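PDB 3A2Q: 6-aminohexanoate-cyclic-dimer hydrolase from Arthrobacter sp., which hydrolyses the cyclic dimer of 6-aminohexanoate, a nylon-6 by-product, to the linear dimer, opening the ring at an amide bond. Local coordinates for residues G66-L71 with G111-G116; N139-G144 with G446-V451; G183-K188 with P434-P439; G256-G261 with W381-L386. The protein carries 1 engineered substitution. All coordinates share one frame; numbering follows the deposited sequence.

From the N terminus, contact 1 closes first: 39 residues, partly helical, return the chain from 66-71 to 111-116 and set two parallel strands side by side near one end of the large mixed sheet. Contact 2 then opens at the loop 139-144 and closes only at 446-451, some 300 residues later. Nested inside it is contact 3, pairing 183-188 with 434-439 in the middle of the sheet, and inside that lies contact 4, which joins 256-261 to 381-386 near the opposite end. None of them cross. Strand 448-455 ties the nested set together, since it runs between strands 435-442 and 383-387.

Contact 1: G66-L71 with G111-G116; sequences GVPYLL and GFVLLG
Tyr-69 and Leu-114 pair across two parallel neighbouring strands of a beta-alpha-beta crossover, 68-72 and 113-118, connected in the chain through helices 88-93 and 102-110 within the mixed sheet of the amidase fold. The tyrosine takes the crowded position, CG between the backbone N and the carbonyl carbon (chi1 88°), which swings its ring over the neighbouring strand. CB lies obliquely beside the Phe-112 ring. Further out, CD2 meets Phe-112 CB at 3.7 Å and CE2 passes over Leu-114 CA at 3.8 Å. At the tip, CZ and OH both touch Leu-114 CD1, the methyl standing over the ring face in a CH-pi contact, 4.2 Å from the centroid. Helix 102-110 adds Val-104 and Met-107 against the same ring. An alanine here would probably leave Leu-114 CD1 without its aromatic face and open a gap between Leu-114 and helix 102-110. Pro-68 and Val-113 lie side by side on the other face of the sheet, pointing the same way, with Pro-68 CB against Val-113 CG2. The backbones are joined by bonds such as Leu-115 N to Tyr-69 O and Tyr-69 N to Val-113 O, both 3.1 Å. Ahead of the ladder, Gly-111, the Schellman residue closing helix 102-110, accepts through its O from Gly-66 N at 2.7 Å, with the N-H...O angle bent to 135°.

Contact 2: N139-G144 with G446-V451; sequences NPWNLG and GMPIGV
The indole of Trp-141 carries the pyrrolidine of Pro-448 on one face: CG sits 3.4 Å from the centroid of the five-membered ring, only 8° off its normal, a direct CH-pi contact. Pro-448 CD extends the touch toward the indole CG, while Gly-446 O approaches Trp-141 CE3 obliquely. At the ring's edge, in its plane, lies Asn-139 OD1, and NE1 donates to Cys-182 O, a bond that would fix the rotation of the ring. An alanine in place of Trp-141 would probably leave Pro-448 CG without its aromatic bed and Cys-182 O without this donor. The second flat group, the amide of Asn-139, is gripped at both ends. Its OD1 accepts from Trp-141 N at 2.9 Å, and ND2 donates to Ser-146 O and Val-181 O. Met-447 meets this amide tip to tip; its chain, bent at chi2 and chi3 (-55° and -72°), brings CE to 3.7 Å from Asn-139 ND2 and SD to 3.5 Å from Asn-142 CB. Asn-142 OD1, in turn, offers an in-plane lone pair to Gly-144 N at 3.1 Å. No hydrogen bond joins the two segments, so the union rests on carbon and sulfur contacts. Two successive Asx turns, the first within a type I beta turn, thus shape the loop ahead of helix 152-159 and seat it against the start of strand 448-455.

Contact 3: G183-K188 with P434-P439; sequences GVVGLK and PAISLP
Leu-187 and Ile-436 form the non-hydrogen-bonded pair in an antiparallel ladder at the middle of the amidase sheet, where strand 185-188 lies beside strand 435-442. Gly-186 with Ser-437 and Lys-188 with Ala-435 are the hydrogen-bonded pairs that flank it, each joined by two backbone hydrogen bonds. On the Leu-187 face, Leu-187 CD1 packs on Ile-436 CB at 3.8 Å. Ile-436 stretches out with CG1 anti to the backbone N (chi1 -168°), which carries its CD1 to 3.5 Å from Val-185 CG1. The other valine branch, CG2, meets Pro-439 CD at 3.7 Å. Leu-463 of helix 460-473 touches both Leu-187 and Ile-436 from outside the ladder. The opposite face holds Lys-188, whose chain bends at chi3 and chi4, and whose NZ donates to Gln-433 O. Its side chain is about 8 Å from that of Ala-174, an engineered residue at the position of the acyl-ester nucleophile assigned by similarity. Helix 176-182 begins just after that site, and Gly-183 ends it in a Schellman motif. There Pro-439 CB rests 3.4 Å from Gly-183 C. Beyond the last rung, a water bridges the two segments: it donates to Val-184 O at 2.8 Å and bonds Ser-437 OG at 2.9 Å, an oxygen also hydrogen-bonded to Thr-388 OG1.

Contact 4: G256-G261 with W381-L386; sequences GSLRVG and WDLLIL
Val-260 and Ile-385 make the tight side of this contact: their CG1 atoms stand 3.3 Å apart, closer than ordinary van der Waals contact, where the two side chains cross obliquely. Leu-258 CD1 meets Leu-383 CD1 at 3.9 Å nearby, and Val-466 of helix 460-473 touches both leucines. The looser side faces solvent. Here the exposed Arg-259 folds back, bent at chi2 and chi3 (-77° and -79°), until its guanidinium lies over the six-membered ring of Trp-381, the planes 30° apart. This is a cation-pi stack, with CZ 4.2 Å from the ring centroid and NH2 above the rim near CZ2 and CH2. A salt bridge from NH1 to Asp-294 OD2 holds the other end of the group. Asp-382, although acidic, turns to the backbone instead: its OD2 uses the anti lone pair to accept from Arg-259 N at 2.8 Å, in a nearly straight bond. Arg-259 O, in turn, is gripped by two donors, Asp-382 N at 3.0 Å and Leu-383 N at 3.2 Å. Further along, Gly-261 accepts from Ile-385 N and donates to Leu-383 O, and Trp-381 CE3 lies 3.8 Å from its N. Together these bonds build a parallel beta ladder, strand 259-262 lying between 383-387 and 294-297 at one flank of the mixed sheet.

Contact 1: G66-L71 with G111-G116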
loop_
_atom_site.group_PDB
_atom_site.type_symbol
_atom_site.label_atom_id
_atom_site.label_comp_id
_atom_site.label_asym_id
_atom_site.label_seq_id
_atom_site.Cartn_x
_atom_site.Cartn_y
_atom_site.Cartn_z
ATOM N N GLY A 66 -19.192 12.760 4.728
ATOM C CA GLY A 66 -19.606 12.705 3.335
ATOM C C GLY A 66 -18.548 12.328 2.312
ATOM O O GLY A 66 -18.875 12.045 1.159
ATOM N N VAL A 67 -17.281 12.314 2.714
ATOM C CA VAL A 67 -16.214 11.973 1.780
ATOM C C VAL A 67 -16.110 10.471 1.570
ATOM O O VAL A 67 -15.986 9.704 2.524
ATOM C CB VAL A 67 -14.850 12.497 2.257
ATOM C CG1 VAL A 67 -13.788 12.202 1.201
ATOM C CG2 VAL A 67 -14.932 13.994 2.525
ATOM N N PRO A 68 -16.161 10.027 0.306
ATOM C CA PRO A 68 -16.074 8.602 -0.014
ATOM C C PRO A 68 -14.645 8.076 0.052
ATOM O O PRO A 68 -13.689 8.827 -0.151
ATOM C CB PRO A 68 -16.625 8.526 -1.444
ATOM C CG PRO A 68 -17.341 9.843 -1.647
ATOM C CD PRO A 68 -16.484 10.806 -0.900
ATOM N N TYR A 69 -14.511 6.783 0.337
ATOM C CA TYR A 69 -13.205 6.133 0.378
ATOM C C TYR A 69 -13.388 4.684 -0.046
ATOM O O TYR A 69 -14.499 4.152 -0.006
ATOM C CB TYR A 69 -12.583 6.216 1.782
ATOM C CG TYR A 69 -12.947 5.095 2.725
ATOM C CD1 TYR A 69 -12.103 3.998 2.893
ATOM C CD2 TYR A 69 -14.124 5.141 3.473
ATOM C CE1 TYR A 69 -12.417 2.976 3.789
ATOM C CE2 TYR A 69 -14.448 4.123 4.369
ATOM C CZ TYR A 69 -13.590 3.046 4.522
ATOM O OH TYR A 69 -13.902 2.045 5.411
ATOM N N LEU A 70 -12.299 4.053 -0.468
ATOM C CA LEU A 70 -12.339 2.671 -0.915
ATOM C C LEU A 70 -11.499 1.759 -0.025
ATOM O O LEU A 70 -10.467 2.163 0.510
ATOM C CB LEU A 70 -11.872 2.592 -2.370
ATOM C CG LEU A 70 -12.855 3.226 -3.358
ATOM C CD1 LEU A 70 -12.182 3.471 -4.697
ATOM C CD2 LEU A 70 -14.066 2.314 -3.503
ATOM N N LEU A 71 -11.957 0.519 0.104
ATOM C CA LEU A 71 -11.324 -0.484 0.946
ATOM C C LEU A 71 -10.832 -1.678 0.134
ATOM O O LEU A 71 -11.541 -2.179 -0.732
ATOM C CB LEU A 71 -12.349 -0.955 1.981
ATOM C CG LEU A 71 -11.942 -1.802 3.180
ATOM C CD1 LEU A 71 -11.139 -0.946 4.144
ATOM C CD2 LEU A 71 -13.196 -2.338 3.863
ATOM N N GLY A 111 -16.468 10.297 9.455
ATOM C CA GLY A 111 -17.331 10.928 8.472
ATOM C C GLY A 111 -17.189 10.395 7.058
ATOM O O GLY A 111 -17.919 10.813 6.159
ATOM N N PHE A 112 -16.247 9.479 6.851
ATOM C CA PHE A 112 -16.022 8.883 5.534
ATOM C C PHE A 112 -17.142 7.895 5.221
ATOM O O PHE A 112 -17.728 7.312 6.133
ATOM C CB PHE A 112 -14.676 8.141 5.514
ATOM C CG PHE A 112 -13.471 9.046 5.459
ATOM C CD1 PHE A 112 -13.123 9.693 4.277
ATOM C CD2 PHE A 112 -12.678 9.245 6.585
ATOM C CE1 PHE A 112 -12.000 10.524 4.217
ATOM C CE2 PHE A 112 -11.553 10.075 6.536
ATOM C CZ PHE A 112 -11.216 10.715 5.351
ATOM N N VAL A 113 -17.450 7.708 3.940
ATOM C CA VAL A 113 -18.490 6.756 3.553
ATOM C C VAL A 113 -17.866 5.642 2.708
ATOM O O VAL A 113 -17.140 5.911 1.754
ATOM C CB VAL A 113 -19.652 7.451 2.761
ATOM C CG1 VAL A 113 -20.157 8.662 3.542
ATOM C CG2 VAL A 113 -19.198 7.866 1.374
ATOM N N LEU A 114 -18.130 4.393 3.082
ATOM C CA LEU A 114 -17.579 3.249 2.365
ATOM C C LEU A 114 -18.235 3.096 0.998
ATOM O O LEU A 114 -19.373 2.638 0.892
ATOM C CB LEU A 114 -17.768 1.968 3.181
ATOM C CG LEU A 114 -17.162 0.705 2.573
ATOM C CD1 LEU A 114 -15.706 0.967 2.211
ATOM C CD2 LEU A 114 -17.276 -0.451 3.559
ATOM N N LEU A 115 -17.499 3.473 -0.046
ATOM C CA LEU A 115 -17.994 3.417 -1.418
ATOM C C LEU A 115 -17.899 2.043 -2.070
ATOM O O LEU A 115 -18.687 1.720 -2.957
ATOM C CB LEU A 115 -17.242 4.437 -2.280
ATOM C CG LEU A 115 -17.759 4.661 -3.702
ATOM C CD1 LEU A 115 -19.178 5.224 -3.640
ATOM C CD2 LEU A 115 -16.836 5.628 -4.437
ATOM N N GLY A 116 -16.934 1.236 -1.642
ATOM C CA GLY A 116 -16.777 -0.085 -2.221
ATOM C C GLY A 116 -15.421 -0.703 -1.937
ATOM O O GLY A 116 -14.613 -0.132 -1.204
#

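Contact 2: N139-G144 with G446-V451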
loop_
_atom_site.group_PDB
_atom_site.type_symbol
_atom_site.label_atom_id
_atom_site.label_comp_id
_atom_site.label_asym_id
_atom_site.label_seq_id
_atom_site.Cartn_x
_atom_site.Cartn_y
_atom_site.Cartn_z
ATOM N N ASN A 139 -3.924 0.130 -15.546
ATOM C CA ASN A 139 -3.409 1.445 -15.197
ATOM C C ASN A 139 -4.089 2.601 -15.924
ATOM O O ASN A 139 -4.120 2.647 -17.154
ATOM C CB ASN A 139 -1.906 1.487 -15.465
ATOM C CG ASN A 139 -1.201 2.552 -14.654
ATOM O OD1 ASN A 139 -1.589 3.715 -14.669
ATOM N ND2 ASN A 139 -0.152 2.153 -13.938
ATOM N N PRO A 140 -4.650 3.554 -15.164
ATOM C CA PRO A 140 -5.330 4.724 -15.730
ATOM C C PRO A 140 -4.411 5.547 -16.637
ATOM O O PRO A 140 -4.877 6.257 -17.529
ATOM C CB PRO A 140 -5.766 5.510 -14.493
ATOM C CG PRO A 140 -5.902 4.448 -13.433
ATOM C CD PRO A 140 -4.732 3.551 -13.692
ATOM N N TRP A 141 -3.105 5.456 -16.401
ATOM C CA TRP A 141 -2.140 6.197 -17.202
ATOM C C TRP A 141 -1.857 5.492 -18.527
ATOM O O TRP A 141 -1.453 6.126 -19.496
ATOM C CB TRP A 141 -0.826 6.392 -16.430
ATOM C CG TRP A 141 -0.977 7.187 -15.163
ATOM C CD1 TRP A 141 -1.431 6.732 -13.959
ATOM C CD2 TRP A 141 -0.720 8.587 -14.992
ATOM N NE1 TRP A 141 -1.477 7.762 -13.046
ATOM C CE2 TRP A 141 -1.047 8.912 -13.654
ATOM C CE3 TRP A 141 -0.248 9.598 -15.838
ATOM C CZ2 TRP A 141 -0.917 10.211 -13.142
ATOM C CZ3 TRP A 141 -0.119 10.896 -15.326
ATOM C CH2 TRP A 141 -0.453 11.185 -13.991
ATOM N N ASN A 142 -2.064 4.178 -18.549
ATOM C CA ASN A 142 -1.847 3.357 -19.739
ATOM C C ASN A 142 -2.527 2.010 -19.488
ATOM O O ASN A 142 -1.993 1.162 -18.779
ATOM C CB ASN A 142 -0.350 3.148 -19.966
ATOM C CG ASN A 142 -0.051 2.524 -21.303
ATOM O OD1 ASN A 142 -0.738 1.603 -21.737
ATOM N ND2 ASN A 142 0.993 3.013 -21.963
ATOM N N LEU A 143 -3.698 1.818 -20.089
ATOM C CA LEU A 143 -4.486 0.595 -19.899
ATOM C C LEU A 143 -3.796 -0.734 -20.198
ATOM O O LEU A 143 -4.269 -1.796 -19.782
ATOM C CB LEU A 143 -5.787 0.700 -20.697
ATOM C CG LEU A 143 -6.654 1.894 -20.289
ATOM C CD1 LEU A 143 -7.895 1.962 -21.168
ATOM C CD2 LEU A 143 -7.038 1.769 -18.816
ATOM N N GLY A 144 -2.679 -0.686 -20.909
ATOM C CA GLY A 144 -1.971 -1.917 -21.202
ATOM C C GLY A 144 -0.923 -2.213 -20.148
ATOM O O GLY A 144 -0.203 -3.205 -20.246
ATOM N N GLY A 446 5.624 8.436 -20.361
ATOM C CA GLY A 446 4.449 8.842 -19.607
ATOM C C GLY A 446 3.912 8.050 -18.429
ATOM O O GLY A 446 2.759 8.256 -18.034
ATOM N N MET A 447 4.721 7.160 -17.863
ATOM C CA MET A 447 4.287 6.358 -16.725
ATOM C C MET A 447 4.841 6.941 -15.418
ATOM O O MET A 447 6.004 7.320 -15.344
ATOM C CB MET A 447 4.767 4.911 -16.881
ATOM C CG MET A 447 4.210 4.181 -18.101
ATOM S SD MET A 447 2.417 4.215 -18.154
ATOM C CE MET A 447 2.011 3.085 -16.827
ATOM N N PRO A 448 4.003 7.020 -14.373
ATOM C CA PRO A 448 4.453 7.565 -13.084
ATOM C C PRO A 448 5.622 6.807 -12.456
ATOM O O PRO A 448 5.715 5.581 -12.563
ATOM C CB PRO A 448 3.194 7.500 -12.220
ATOM C CG PRO A 448 2.074 7.604 -13.228
ATOM C CD PRO A 448 2.563 6.720 -14.346
ATOM N N ILE A 449 6.515 7.556 -11.815
ATOM C CA ILE A 449 7.681 7.004 -11.122
ATOM C C ILE A 449 7.663 7.606 -9.716
ATOM O O ILE A 449 7.733 8.821 -9.553
ATOM C CB ILE A 449 9.018 7.398 -11.817
ATOM C CG1 ILE A 449 9.126 6.706 -13.175
ATOM C CG2 ILE A 449 10.208 7.028 -10.935
ATOM C CD1 ILE A 449 10.420 7.018 -13.929
ATOM N N GLY A 450 7.561 6.757 -8.700
ATOM C CA GLY A 450 7.541 7.270 -7.344
ATOM C C GLY A 450 8.913 7.427 -6.711
ATOM O O GLY A 450 9.872 6.744 -7.081
ATOM N N VAL A 451 9.010 8.365 -5.772
ATOM C CA VAL A 451 10.245 8.589 -5.031
ATOM C C VAL A 451 9.903 8.218 -3.586
ATOM O O VAL A 451 8.883 8.666 -3.043
ATOM C CB VAL A 451 10.709 10.059 -5.123
ATOM C CG1 VAL A 451 11.922 10.278 -4.235
ATOM C CG2 VAL A 451 11.067 10.389 -6.571
#

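Contact 3: G183-K188 with P434-P439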
loop_
_atom_site.group_PDB
_atom_site.type_symbol
_atom_site.label_atom_id
_atom_site.label_comp_id
_atom_site.label_asym_id
_atom_site.label_seq_id
_atom_site.Cartn_x
_atom_site.Cartn_y
_atom_site.Cartn_z
ATOM N N GLY A 183 0.989 6.872 -9.684
ATOM C CA GLY A 183 1.117 8.307 -9.490
ATOM C C GLY A 183 0.335 8.940 -8.356
ATOM O O GLY A 183 -0.211 10.035 -8.507
ATOM N N VAL A 184 0.266 8.257 -7.218
ATOM C CA VAL A 184 -0.431 8.804 -6.057
ATOM C C VAL A 184 0.477 8.646 -4.841
ATOM O O VAL A 184 1.555 8.063 -4.945
ATOM C CB VAL A 184 -1.781 8.085 -5.791
ATOM C CG1 VAL A 184 -2.698 8.246 -6.995
ATOM C CG2 VAL A 184 -1.549 6.614 -5.489
ATOM N N VAL A 185 0.056 9.191 -3.703
ATOM C CA VAL A 185 0.842 9.076 -2.483
ATOM C C VAL A 185 0.466 7.794 -1.745
ATOM O O VAL A 185 -0.710 7.532 -1.508
ATOM C CB VAL A 185 0.598 10.265 -1.534
ATOM C CG1 VAL A 185 1.513 10.144 -0.325
ATOM C CG2 VAL A 185 0.851 11.573 -2.260
ATOM N N GLY A 186 1.468 6.999 -1.382
ATOM C CA GLY A 186 1.201 5.766 -0.668
ATOM C C GLY A 186 2.100 5.648 0.543
ATOM O O GLY A 186 3.323 5.655 0.412
ATOM N N LEU A 187 1.504 5.546 1.725
ATOM C CA LEU A 187 2.290 5.436 2.945
ATOM C C LEU A 187 2.152 4.128 3.696
ATOM O O LEU A 187 1.038 3.661 3.950
ATOM C CB LEU A 187 1.935 6.568 3.915
ATOM C CG LEU A 187 2.475 6.394 5.344
ATOM C CD1 LEU A 187 3.966 6.703 5.371
ATOM C CD2 LEU A 187 1.726 7.312 6.295
ATOM N N LYS A 188 3.297 3.531 4.030
ATOM C CA LYS A 188 3.332 2.340 4.874
ATOM C C LYS A 188 3.840 2.957 6.182
ATOM O O LYS A 188 5.023 3.297 6.303
ATOM C CB LYS A 188 4.365 1.310 4.416
ATOM C CG LYS A 188 4.401 0.089 5.348
ATOM C CD LYS A 188 5.697 -0.714 5.232
ATOM C CE LYS A 188 6.874 -0.001 5.878
ATOM N NZ LYS A 188 6.693 0.179 7.351
ATOM N N PRO A 434 8.643 3.831 8.923
ATOM C CA PRO A 434 7.641 4.500 8.092
ATOM C C PRO A 434 8.282 4.864 6.752
ATOM O O PRO A 434 9.403 5.378 6.703
ATOM C CB PRO A 434 7.260 5.721 8.928
ATOM C CG PRO A 434 8.542 6.045 9.639
ATOM C CD PRO A 434 9.072 4.689 10.044
ATOM N N ALA A 435 7.575 4.588 5.663
ATOM C CA ALA A 435 8.107 4.860 4.332
ATOM C C ALA A 435 6.983 5.313 3.428
ATOM O O ALA A 435 5.934 4.670 3.354
ATOM C CB ALA A 435 8.763 3.601 3.761
ATOM N N ILE A 436 7.207 6.414 2.726
ATOM C CA ILE A 436 6.177 6.958 1.859
ATOM C C ILE A 436 6.654 7.100 0.420
ATOM O O ILE A 436 7.824 7.399 0.167
ATOM C CB ILE A 436 5.714 8.342 2.400
ATOM C CG1 ILE A 436 4.444 8.810 1.691
ATOM C CG2 ILE A 436 6.830 9.370 2.218
ATOM C CD1 ILE A 436 3.799 10.006 2.363
ATOM N N SER A 437 5.753 6.844 -0.524
ATOM C CA SER A 437 6.080 7.003 -1.938
ATOM C C SER A 437 5.353 8.259 -2.407
ATOM O O SER A 437 4.145 8.377 -2.212
ATOM C CB SER A 437 5.594 5.805 -2.756
ATOM O OG SER A 437 5.946 5.967 -4.120
ATOM N N LEU A 438 6.093 9.191 -3.006
ATOM C CA LEU A 438 5.531 10.440 -3.513
ATOM C C LEU A 438 5.602 10.399 -5.037
ATOM O O LEU A 438 6.628 10.021 -5.598
ATOM C CB LEU A 438 6.339 11.633 -2.991
ATOM C CG LEU A 438 6.438 11.750 -1.466
ATOM C CD1 LEU A 438 7.295 12.964 -1.097
ATOM C CD2 LEU A 438 5.046 11.878 -0.874
ATOM N N PRO A 439 4.516 10.800 -5.724
ATOM C CA PRO A 439 4.459 10.798 -7.195
ATOM C C PRO A 439 5.205 11.967 -7.837
ATOM O O PRO A 439 4.611 12.807 -8.521
ATOM C CB PRO A 439 2.962 10.841 -7.473
ATOM C CG PRO A 439 2.453 11.687 -6.350
ATOM C CD PRO A 439 3.213 11.178 -5.145
HETATM O O HOH W 1 4.262 7.749 -5.660
#

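Contact 4: G256-G261 with W381-L386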
loop_
_atom_site.group_PDB
_atom_site.type_symbol
_atom_site.label_atom_id
_atom_site.label_comp_id
_atom_site.label_asym_id
_atom_site.label_seq_id
_atom_site.Cartn_x
_atom_site.Cartn_y
_atom_site.Cartn_z
ATOM N N GLY A 256 13.790 21.558 10.111
ATOM C CA GLY A 256 15.156 22.043 10.115
ATOM C C GLY A 256 15.990 21.257 9.121
ATOM O O GLY A 256 15.448 20.473 8.342
ATOM N N SER A 257 17.303 21.462 9.144
ATOM C CA SER A 257 18.209 20.766 8.235
ATOM C C SER A 257 18.477 19.347 8.736
ATOM O O SER A 257 19.088 19.149 9.786
ATOM C CB SER A 257 19.523 21.543 8.113
ATOM O OG SER A 257 20.417 20.921 7.206
ATOM N N LEU A 258 18.017 18.358 7.977
ATOM C CA LEU A 258 18.192 16.960 8.359
ATOM C C LEU A 258 19.310 16.278 7.579
ATOM O O LEU A 258 19.665 16.706 6.485
ATOM C CB LEU A 258 16.883 16.203 8.129
ATOM C CG LEU A 258 15.635 16.749 8.820
ATOM C CD1 LEU A 258 14.423 15.925 8.408
ATOM C CD2 LEU A 258 15.820 16.704 10.328
ATOM N N ARG A 259 19.868 15.218 8.157
ATOM C CA ARG A 259 20.917 14.450 7.501
ATOM C C ARG A 259 20.186 13.508 6.551
ATOM O O ARG A 259 19.470 12.606 6.990
ATOM C CB ARG A 259 21.725 13.634 8.520
ATOM C CG ARG A 259 22.813 14.415 9.231
ATOM C CD ARG A 259 24.046 14.621 8.341
ATOM N NE ARG A 259 24.903 13.433 8.269
ATOM C CZ ARG A 259 26.068 13.383 7.625
ATOM N NH1 ARG A 259 26.527 14.455 6.988
ATOM N NH2 ARG A 259 26.781 12.263 7.629
ATOM N N VAL A 260 20.368 13.728 5.257
ATOM C CA VAL A 260 19.703 12.920 4.246
ATOM C C VAL A 260 20.679 12.116 3.408
ATOM O O VAL A 260 21.678 12.645 2.929
ATOM C CB VAL A 260 18.876 13.812 3.293
ATOM C CG1 VAL A 260 18.150 12.948 2.261
ATOM C CG2 VAL A 260 17.892 14.649 4.087
ATOM N N GLY A 261 20.378 10.833 3.238
ATOM C CA GLY A 261 21.213 9.977 2.418
ATOM C C GLY A 261 20.389 9.607 1.196
ATOM O O GLY A 261 19.194 9.340 1.316
ATOM N N TRP A 381 21.746 9.520 10.834
ATOM C CA TRP A 381 20.983 9.844 9.635
ATOM C C TRP A 381 19.503 9.961 9.968
ATOM O O TRP A 381 18.986 9.213 10.800
ATOM C CB TRP A 381 21.196 8.780 8.563
ATOM C CG TRP A 381 22.617 8.675 8.144
ATOM C CD1 TRP A 381 23.575 7.877 8.690
ATOM C CD2 TRP A 381 23.253 9.411 7.094
ATOM N NE1 TRP A 381 24.774 8.068 8.043
ATOM C CE2 TRP A 381 24.603 9.003 7.059
ATOM C CE3 TRP A 381 22.810 10.379 6.180
ATOM C CZ2 TRP A 381 25.521 9.528 6.141
ATOM C CZ3 TRP A 381 23.724 10.903 5.266
ATOM C CH2 TRP A 381 25.063 10.474 5.255
ATOM N N ASP A 382 18.830 10.908 9.317
ATOM C CA ASP A 382 17.408 11.154 9.539
ATOM C C ASP A 382 16.504 10.534 8.479
ATOM O O ASP A 382 15.466 9.955 8.800
ATOM C CB ASP A 382 17.129 12.657 9.562
ATOM C CG ASP A 382 17.789 13.355 10.725
ATOM O OD1 ASP A 382 17.423 13.049 11.878
ATOM O OD2 ASP A 382 18.672 14.209 10.478
ATOM N N LEU A 383 16.903 10.666 7.218
ATOM C CA LEU A 383 16.091 10.168 6.106
ATOM C C LEU A 383 16.891 9.534 4.984
ATOM O O LEU A 383 18.032 9.920 4.714
ATOM C CB LEU A 383 15.291 11.313 5.487
ATOM C CG LEU A 383 14.294 12.135 6.304
ATOM C CD1 LEU A 383 13.858 13.346 5.488
ATOM C CD2 LEU A 383 13.101 11.288 6.665
ATOM N N LEU A 384 16.262 8.567 4.320
ATOM C CA LEU A 384 16.860 7.901 3.172
ATOM C C LEU A 384 15.920 8.215 2.015
ATOM O O LEU A 384 14.702 8.109 2.161
ATOM C CB LEU A 384 16.917 6.378 3.369
ATOM C CG LEU A 384 17.439 5.606 2.148
ATOM C CD1 LEU A 384 18.932 5.858 1.984
ATOM C CD2 LEU A 384 17.183 4.110 2.309
ATOM N N ILE A 385 16.487 8.640 0.890
ATOM C CA ILE A 385 15.719 8.942 -0.308
ATOM C C ILE A 385 16.147 7.907 -1.344
ATOM O O ILE A 385 17.340 7.719 -1.584
ATOM C CB ILE A 385 16.053 10.342 -0.891
ATOM C CG1 ILE A 385 16.039 11.400 0.210
ATOM C CG2 ILE A 385 15.044 10.702 -1.979
ATOM C CD1 ILE A 385 14.729 11.516 0.935
ATOM N N LEU A 386 15.178 7.226 -1.946
ATOM C CA LEU A 386 15.486 6.235 -2.963
ATOM C C LEU A 386 14.248 6.001 -3.815
ATOM O O LEU A 386 13.136 6.327 -3.402
ATOM C CB LEU A 386 15.929 4.916 -2.317
ATOM C CG LEU A 386 14.881 4.072 -1.578
ATOM C CD1 LEU A 386 15.494 2.724 -1.226
ATOM C CD2 LEU A 386 14.399 4.784 -0.322
#